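PDB 4ME3: DNA replication licensing factor MCM related protein, which probably works as an ATP-driven helicase that binds single-stranded DNA during replication, this chain being its zinc-binding N-terminal domain. Local coordinates for residues V79-Q82 and D83-D87; S117-G121 and T122-V126; F183-P187 and N188-F192. One frame throughout, in Å; residues are numbered along the deposited sequence.

Contact 1: V79-Q82 and D83-D87; sequences VILQ and DYLLD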
loop_
_atom_site.group_PDB
_atom_site.type_symbol
_atom_site.label_atom_id
_atom_site.label_comp_id
_atom_site.label_asym_id
_atom_site.label_seq_id
_atom_site.Cartn_x
_atom_site.Cartn_y
_atom_site.Cartn_z
ATOM N N VAL A 79 -11.985 -1.605 -7.357
ATOM C CA VAL A 79 -12.714 -1.334 -8.592
ATOM C C VAL A 79 -11.936 -1.842 -9.804
ATOM O O VAL A 79 -12.497 -2.470 -10.700
ATOM C CB VAL A 79 -13.005 0.169 -8.756
ATOM C CG1 VAL A 79 -13.471 0.475 -10.174
ATOM C CG2 VAL A 79 -14.047 0.616 -7.745
ATOM N N ILE A 80 -10.637 -1.573 -9.828
ATOM C CA ILE A 80 -9.785 -2.057 -10.904
ATOM C C ILE A 80 -9.780 -3.584 -10.950
ATOM O O ILE A 80 -9.929 -4.177 -12.013
ATOM C CB ILE A 80 -8.353 -1.527 -10.755
ATOM C CG1 ILE A 80 -8.335 -0.021 -11.035
ATOM C CG2 ILE A 80 -7.409 -2.254 -11.700
ATOM C CD1 ILE A 80 -7.030 0.665 -10.704
ATOM N N LEU A 81 -9.633 -4.218 -9.793
ATOM C CA LEU A 81 -9.573 -5.677 -9.734
ATOM C C LEU A 81 -10.898 -6.335 -10.122
ATOM O O LEU A 81 -10.913 -7.353 -10.818
ATOM C CB LEU A 81 -9.158 -6.132 -8.338
ATOM C CG LEU A 81 -7.685 -5.910 -7.994
ATOM C CD1 LEU A 81 -7.463 -6.027 -6.487
ATOM C CD2 LEU A 81 -6.809 -6.901 -8.737
ATOM N N GLN A 82 -12.005 -5.753 -9.674
ATOM C CA GLN A 82 -13.324 -6.340 -9.898
ATOM C C GLN A 82 -13.905 -6.010 -11.272
ATOM O O GLN A 82 -14.492 -6.872 -11.925
ATOM C CB GLN A 82 -14.298 -5.879 -8.810
ATOM C CG GLN A 82 -13.941 -6.366 -7.415
ATOM C CD GLN A 82 -14.927 -5.896 -6.360
ATOM O OE1 GLN A 82 -15.710 -4.973 -6.589
ATOM N NE2 GLN A 82 -14.895 -6.535 -5.197
ATOM N N ASP A 83 -13.746 -4.765 -11.708
ATOM C CA ASP A 83 -14.392 -4.299 -12.933
ATOM C C ASP A 83 -13.541 -4.502 -14.190
ATOM O O ASP A 83 -14.079 -4.684 -15.284
ATOM C CB ASP A 83 -14.756 -2.817 -12.806
ATOM C CG ASP A 83 -15.848 -2.565 -11.780
ATOM O OD1 ASP A 83 -16.263 -3.518 -11.085
ATOM O OD2 ASP A 83 -16.287 -1.401 -11.664
ATOM N N TYR A 84 -12.221 -4.464 -14.040
ATOM C CA TYR A 84 -11.331 -4.496 -15.198
ATOM C C TYR A 84 -10.498 -5.771 -15.329
ATOM O O TYR A 84 -10.347 -6.301 -16.426
ATOM C CB TYR A 84 -10.385 -3.294 -15.170
ATOM C CG TYR A 84 -11.058 -1.970 -15.432
ATOM C CD1 TYR A 84 -11.658 -1.258 -14.404
ATOM C CD2 TYR A 84 -11.085 -1.426 -16.710
ATOM C CE1 TYR A 84 -12.266 -0.048 -14.639
ATOM C CE2 TYR A 84 -11.692 -0.212 -16.955
ATOM C CZ TYR A 84 -12.281 0.473 -15.917
ATOM O OH TYR A 84 -12.887 1.684 -16.157
ATOM N N LEU A 85 -9.951 -6.261 -14.221
ATOM C CA LEU A 85 -8.955 -7.328 -14.286
ATOM C C LEU A 85 -9.497 -8.695 -13.890
ATOM O O LEU A 85 -8.756 -9.677 -13.877
ATOM C CB LEU A 85 -7.768 -6.981 -13.384
ATOM C CG LEU A 85 -7.030 -5.686 -13.726
ATOM C CD1 LEU A 85 -5.965 -5.394 -12.680
ATOM C CD2 LEU A 85 -6.413 -5.770 -15.106
ATOM N N LEU A 86 -10.789 -8.758 -13.591
ATOM C CA LEU A 86 -11.369 -9.912 -12.911
ATOM C C LEU A 86 -11.017 -11.266 -13.533
ATOM O O LEU A 86 -10.812 -12.240 -12.812
ATOM C CB LEU A 86 -12.888 -9.759 -12.823
ATOM C CG LEU A 86 -13.602 -10.690 -11.840
ATOM C CD1 LEU A 86 -12.961 -10.634 -10.458
ATOM C CD2 LEU A 86 -15.074 -10.326 -11.755
ATOM N N ASP A 87 -10.939 -11.335 -14.859
ATOM C CA ASP A 87 -10.699 -12.615 -15.527
ATOM C C ASP A 87 -9.239 -13.068 -15.433
ATOM O O ASP A 87 -8.895 -14.165 -15.876
ATOM C CB ASP A 87 -11.147 -12.560 -16.991
ATOM C CG ASP A 87 -10.486 -11.440 -17.760
ATOM O OD1 ASP A 87 -11.040 -10.319 -17.769
ATOM O OD2 ASP A 87 -9.417 -11.680 -18.358
HETATM O O HOH W 1 -16.137 -3.032 -8.313
#

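Contact 2: S117-G121 and T122-V126; sequences SANIG and TLISV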
loop_
_atom_site.group_PDB
_atom_site.type_symbol
_atom_site.label_atom_id
_atom_site.label_comp_id
_atom_site.label_asym_id
_atom_site.label_seq_id
_atom_site.Cartn_x
_atom_site.Cartn_y
_atom_site.Cartn_z
ATOM N N SER A 117 1.666 15.073 14.715
ATOM C CA SER A 117 0.703 13.989 14.884
ATOM C C SER A 117 -0.563 14.190 14.057
ATOM O O SER A 117 -1.199 13.222 13.649
ATOM C CB SER A 117 0.343 13.827 16.362
ATOM O OG SER A 117 1.426 13.253 17.075
ATOM N N ALA A 118 -0.921 15.444 13.804
ATOM C CA ALA A 118 -2.107 15.753 13.009
ATOM C C ALA A 118 -1.979 15.216 11.583
ATOM O O ALA A 118 -2.978 15.042 10.887
ATOM C CB ALA A 118 -2.353 17.255 12.989
ATOM N N ASN A 119 -0.748 14.955 11.154
ATOM C CA ASN A 119 -0.489 14.431 9.812
ATOM C C ASN A 119 -0.618 12.914 9.712
ATOM O O ASN A 119 -0.644 12.358 8.612
ATOM C CB ASN A 119 0.912 14.837 9.353
ATOM C CG ASN A 119 1.102 16.338 9.312
ATOM O OD1 ASN A 119 2.028 16.876 9.920
ATOM N ND2 ASN A 119 0.226 17.026 8.593
ATOM N N ILE A 120 -0.679 12.239 10.854
ATOM C CA ILE A 120 -0.703 10.780 10.864
ATOM C C ILE A 120 -1.934 10.246 10.140
ATOM O O ILE A 120 -3.059 10.682 10.392
ATOM C CB ILE A 120 -0.657 10.224 12.300
ATOM C CG1 ILE A 120 0.693 10.546 12.941
ATOM C CG2 ILE A 120 -0.887 8.719 12.298
ATOM C CD1 ILE A 120 0.753 10.251 14.437
ATOM N N GLY A 121 -1.706 9.309 9.224
ATOM C CA GLY A 121 -2.783 8.674 8.491
ATOM C C GLY A 121 -3.160 9.404 7.219
ATOM O O GLY A 121 -4.040 8.957 6.486
ATOM N N THR A 122 -2.493 10.520 6.947
ATOM C CA THR A 122 -2.797 11.326 5.767
ATOM C C THR A 122 -1.705 11.213 4.709
ATOM O O THR A 122 -0.615 10.698 4.973
ATOM C CB THR A 122 -2.984 12.810 6.133
ATOM O OG1 THR A 122 -1.717 13.397 6.463
ATOM C CG2 THR A 122 -3.937 12.950 7.313
ATOM N N LEU A 123 -2.010 11.696 3.511
ATOM C CA LEU A 123 -1.069 11.673 2.398
ATOM C C LEU A 123 -0.309 12.990 2.348
ATOM O O LEU A 123 -0.894 14.042 2.089
ATOM C CB LEU A 123 -1.827 11.438 1.087
ATOM C CG LEU A 123 -1.010 11.158 -0.179
ATOM C CD1 LEU A 123 -0.103 9.971 0.000
ATOM C CD2 LEU A 123 -1.959 10.927 -1.348
ATOM N N ILE A 124 0.992 12.934 2.614
ATOM C CA ILE A 124 1.827 14.124 2.592
ATOM C C ILE A 124 3.023 13.922 1.670
ATOM O O ILE A 124 3.291 12.807 1.222
ATOM C CB ILE A 124 2.320 14.493 4.011
ATOM C CG1 ILE A 124 3.197 13.380 4.590
ATOM C CG2 ILE A 124 1.129 14.757 4.929
ATOM C CD1 ILE A 124 3.875 13.760 5.901
ATOM N N SER A 125 3.729 15.008 1.382
ATOM C CA SER A 125 4.932 14.946 0.565
ATOM C C SER A 125 6.122 15.414 1.386
ATOM O O SER A 125 6.058 16.449 2.039
ATOM C CB SER A 125 4.781 15.819 -0.677
ATOM O OG SER A 125 3.644 15.429 -1.428
ATOM N N VAL A 126 7.209 14.653 1.333
ATOM C CA VAL A 126 8.414 14.965 2.090
ATOM C C VAL A 126 9.627 14.880 1.178
ATOM O O VAL A 126 9.706 14.000 0.325
ATOM C CB VAL A 126 8.586 13.987 3.263
ATOM C CG1 VAL A 126 9.731 14.418 4.163
ATOM C CG2 VAL A 126 7.292 13.888 4.054
HETATM O O HOH W 2 -1.732 16.176 6.708
#

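Contact 3: F183-P187 and N188-F192; sequences FKLRP and NLSEF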
loop_
_atom_site.group_PDB
_atom_site.type_symbol
_atom_site.label_atom_id
_atom_site.label_comp_id
_atom_site.label_asym_id
_atom_site.label_seq_id
_atom_site.Cartn_x
_atom_site.Cartn_y
_atom_site.Cartn_z
ATOM N N PHE A 183 -5.053 -23.631 11.089
ATOM C CA PHE A 183 -4.595 -23.292 9.748
ATOM C C PHE A 183 -3.076 -23.368 9.629
ATOM O O PHE A 183 -2.350 -22.907 10.509
ATOM C CB PHE A 183 -5.077 -21.893 9.368
ATOM C CG PHE A 183 -6.564 -21.799 9.173
ATOM C CD1 PHE A 183 -7.143 -22.178 7.973
ATOM C CD2 PHE A 183 -7.380 -21.331 10.187
ATOM C CE1 PHE A 183 -8.510 -22.092 7.790
ATOM C CE2 PHE A 183 -8.750 -21.243 10.009
ATOM C CZ PHE A 183 -9.313 -21.624 8.809
ATOM N N LYS A 184 -2.610 -23.955 8.533
ATOM C CA LYS A 184 -1.182 -24.092 8.269
ATOM C C LYS A 184 -0.759 -23.152 7.147
ATOM O O LYS A 184 -1.231 -23.276 6.023
ATOM C CB LYS A 184 -0.859 -25.534 7.877
ATOM C CG LYS A 184 0.611 -25.786 7.573
ATOM C CD LYS A 184 0.875 -27.245 7.231
ATOM C CE LYS A 184 0.443 -27.573 5.809
ATOM N NZ LYS A 184 0.650 -29.008 5.463
ATOM N N LEU A 185 0.132 -22.214 7.458
ATOM C CA LEU A 185 0.652 -21.288 6.459
ATOM C C LEU A 185 1.434 -22.045 5.387
ATOM O O LEU A 185 2.255 -22.910 5.696
ATOM C CB LEU A 185 1.546 -20.235 7.126
ATOM C CG LEU A 185 2.160 -19.160 6.221
ATOM C CD1 LEU A 185 1.087 -18.260 5.628
ATOM C CD2 LEU A 185 3.177 -18.335 6.995
ATOM N N ARG A 186 1.166 -21.715 4.127
ATOM C CA ARG A 186 1.832 -22.348 2.993
ATOM C C ARG A 186 2.578 -21.296 2.175
ATOM O O ARG A 186 2.044 -20.771 1.198
ATOM C CB ARG A 186 0.804 -23.043 2.103
ATOM C CG ARG A 186 -0.047 -24.073 2.819
ATOM C CD ARG A 186 0.766 -25.300 3.195
ATOM N NE ARG A 186 1.414 -25.894 2.029
ATOM C CZ ARG A 186 0.796 -26.659 1.136
ATOM N NH1 ARG A 186 -0.498 -26.932 1.263
ATOM N NH2 ARG A 186 1.472 -27.153 0.107
ATOM N N PRO A 187 3.821 -20.991 2.568
ATOM C CA PRO A 187 4.597 -19.927 1.919
ATOM C C PRO A 187 4.761 -20.119 0.412
ATOM O O PRO A 187 4.691 -19.150 -0.344
ATOM C CB PRO A 187 5.958 -20.010 2.620
ATOM C CG PRO A 187 5.672 -20.650 3.934
ATOM C CD PRO A 187 4.571 -21.626 3.665
ATOM N N ASN A 188 4.972 -21.353 -0.031
ATOM C CA ASN A 188 5.220 -21.599 -1.447
ATOM C C ASN A 188 3.988 -21.362 -2.322
ATOM O O ASN A 188 4.104 -21.260 -3.542
ATOM C CB ASN A 188 5.769 -23.012 -1.659
ATOM C CG ASN A 188 7.133 -23.204 -1.023
ATOM O OD1 ASN A 188 7.802 -22.234 -0.664
ATOM N ND2 ASN A 188 7.555 -24.455 -0.885
ATOM N N LEU A 189 2.817 -21.267 -1.697
ATOM C CA LEU A 189 1.577 -20.984 -2.416
ATOM C C LEU A 189 1.103 -19.554 -2.159
ATOM O O LEU A 189 0.008 -19.166 -2.574
ATOM C CB LEU A 189 0.483 -21.962 -1.991
ATOM C CG LEU A 189 0.725 -23.429 -2.344
ATOM C CD1 LEU A 189 -0.294 -24.310 -1.650
ATOM C CD2 LEU A 189 0.670 -23.628 -3.849
ATOM N N SER A 190 1.931 -18.781 -1.470
ATOM C CA SER A 190 1.584 -17.419 -1.106
ATOM C C SER A 190 2.269 -16.431 -2.039
ATOM O O SER A 190 3.209 -16.783 -2.754
ATOM C CB SER A 190 2.002 -17.140 0.340
ATOM O OG SER A 190 1.393 -18.057 1.235
ATOM N N GLU A 191 1.794 -15.192 -2.028
ATOM C CA GLU A 191 2.419 -14.132 -2.805
ATOM C C GLU A 191 3.229 -13.208 -1.909
ATOM O O GLU A 191 2.736 -12.724 -0.895
ATOM C CB GLU A 191 1.361 -13.335 -3.568
ATOM C CG GLU A 191 0.825 -14.061 -4.791
ATOM C CD GLU A 191 1.929 -14.449 -5.759
ATOM O OE1 GLU A 191 2.548 -13.536 -6.347
ATOM O OE2 GLU A 191 2.185 -15.663 -5.924
ATOM N N PHE A 192 4.478 -12.976 -2.296
ATOM C CA PHE A 192 5.354 -12.043 -1.597
ATOM C C PHE A 192 5.606 -10.811 -2.447
ATOM O O PHE A 192 5.529 -10.865 -3.680
ATOM C CB PHE A 192 6.700 -12.699 -1.301
ATOM C CG PHE A 192 6.613 -13.887 -0.390
ATOM C CD1 PHE A 192 6.327 -15.140 -0.897
ATOM C CD2 PHE A 192 6.826 -13.750 0.968
ATOM C CE1 PHE A 192 6.251 -16.237 -0.066
ATOM C CE2 PHE A 192 6.753 -14.847 1.808
ATOM C CZ PHE A 192 6.463 -16.090 1.286
#

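Contact 1: V79-Q82 and D83-D87
Ile80 and Leu85 pack together where helix 69-84 widens into a pi-type turn near its C-terminal end, in the MCM N-terminal domain. This is the tight side of the turn. The two side chains lie alongside each other and point the same way, with Ile80 CG2 3.6 Å from Leu85 CD1. In Ile80, CG1 leans back beside the backbone N (chi1 -70°), which leaves CG2, the branch that makes the touch, anti to that nitrogen. Phe96 covers both residues from a loop, and Phe25 of helix 14-27 also packs on Ile80.

The widened turn is written in the backbone as well. Ile80 O takes two donors, Tyr84 N at 3.1 Å and Leu85 N at 3.0 Å. The Leu85 N-H approaches almost head-on to the carbonyl, at a C=O...N angle of 164°, whereas Tyr84 N sits above the carbonyl plane, so one oxygen serves both an alpha-type and a pi-type step. One residue earlier the helix is still regular, with Asp83 N bonded to Val79 O at 2.8 Å. The ring of Tyr84 turns its edge to that same Val79 O, and its hydroxyl goes on to Ser31, with helix 31-38 beside the ring.

The other side is wetter and looser. Gln82 and Asp83 are exposed, and no direct side-chain hydrogen bond joins them. Each is tied instead to helix 14-27: Gln82 OE1 accepts from Lys18 NZ, and Asp83 OD2 forms a salt bridge with Arg22. Here Val79 CG1 passes Asp83 OD2 at 3.7 Å. One water closes the gap between the two polar ends, donating to Gln82 OE1 at 2.6 Å and to Asp83 OD1 at 2.8 Å.

Contact 2: S117-G121 and T122-V126
Thr122 grips the carbonyl oxygen of Asn119 twice. Thr122 OG1 donates to Asn119 O at 2.6 Å, and Thr122 N reaches the same oxygen at 3.1 Å. Both donors approach from one face of the carbonyl plane, each tilted out of it. What brings the hydroxyl so close is its first torsion (chi1 72°), which lodges OG1 between the backbone N and the carbonyl carbon of Thr122. CG2 then stands anti to that carbonyl carbon, 3.6 Å from Asn119 O.

The Asn119 amide is joined to the Thr122 hydroxyl through a water: Asn119 ND2 gives a hydrogen to that water at 2.8 Å, and the water in turn donates to Thr122 OG1. The other end of the amide, OD1, is taken by the backbone N of Arg116.

The frame for all this is a type II beta turn from Asn119 to Thr122, leading from a short 3-10 segment into strand 123-147 of the MCM OB domain. Gly121 occupies its third position with phi 89°, where a CB would be jammed against Ile120 O. Its backbone and that of Thr122 bond to Leu240 on the neighbouring strand 233-247. Farther along, Ile124 points back toward the turn, and its CG2 lies in loose contact with Asn119 ND2, 4.4 Å away.

Contact 3: F183-P187 and N188-F192
Arg186 folds its side chain over Leu189, three residues on. At the root, Arg186 CB lies 4.1 Å from Leu189 CD1. The chain then doubles back on itself, bent at both chi2 (-70°) and chi3 (-56°), and this brings the guanidinium round to the same methyl. Leu189 CD1 sits over one face of that flat group, offset toward its rim, 3.8 Å from both CZ and NH2 of Arg186. The two side chains run side by side, pointing the same way. The charge is met elsewhere: NH1 forms a salt bridge with Glu146 of strand 123-147.

The backbone here makes two overlapping type I beta turns, Arg186 to Leu189 and Pro187 to Ser190, which link strand 183-185 to strand 191-201 in the MCM OB domain. Both strands run antiparallel to strand 123-147. The first turn is closed by Leu189 N on Arg186 O, the second by Ser190 N on Pro187 O at 3.0 Å.

Ser190 adds a further grip, its OG donating to Arg186 O at 2.8 Å from the face of the carbonyl opposite to Leu189 N. That hydroxyl is also hydrogen-bonded to Ala144 N, which ties the turn to the neighbouring strand. On the exposed flank, Phe192 presents its edge to Pro187 O, with CE1 3.3 Å from the oxygen, while CZ makes an apolar contact with Pro187 CB at 4.2 Å.

How the contacts relate
The three contacts follow one another along the chain, and none touches another. Contact 1 belongs to the helical MCM N-terminal region, at the end of helix 69-84. Contacts 2 and 3 both belong to the MCM OB domain and share one mixed sheet: contact 2 leads into strand 123-147, with which both strands flanking contact 3 pair. Even so, their centres lie about 33 Å apart, on opposite sides of the chain's centre. Contact 1 is about 30 Å from contact 2 and about 24 Å from contact 3, centre to centre. In contact 3 the Arg186 side chain lies about 12 Å from the zinc ion. Strand 123-147 thus links contact 2 to the zinc-binding end.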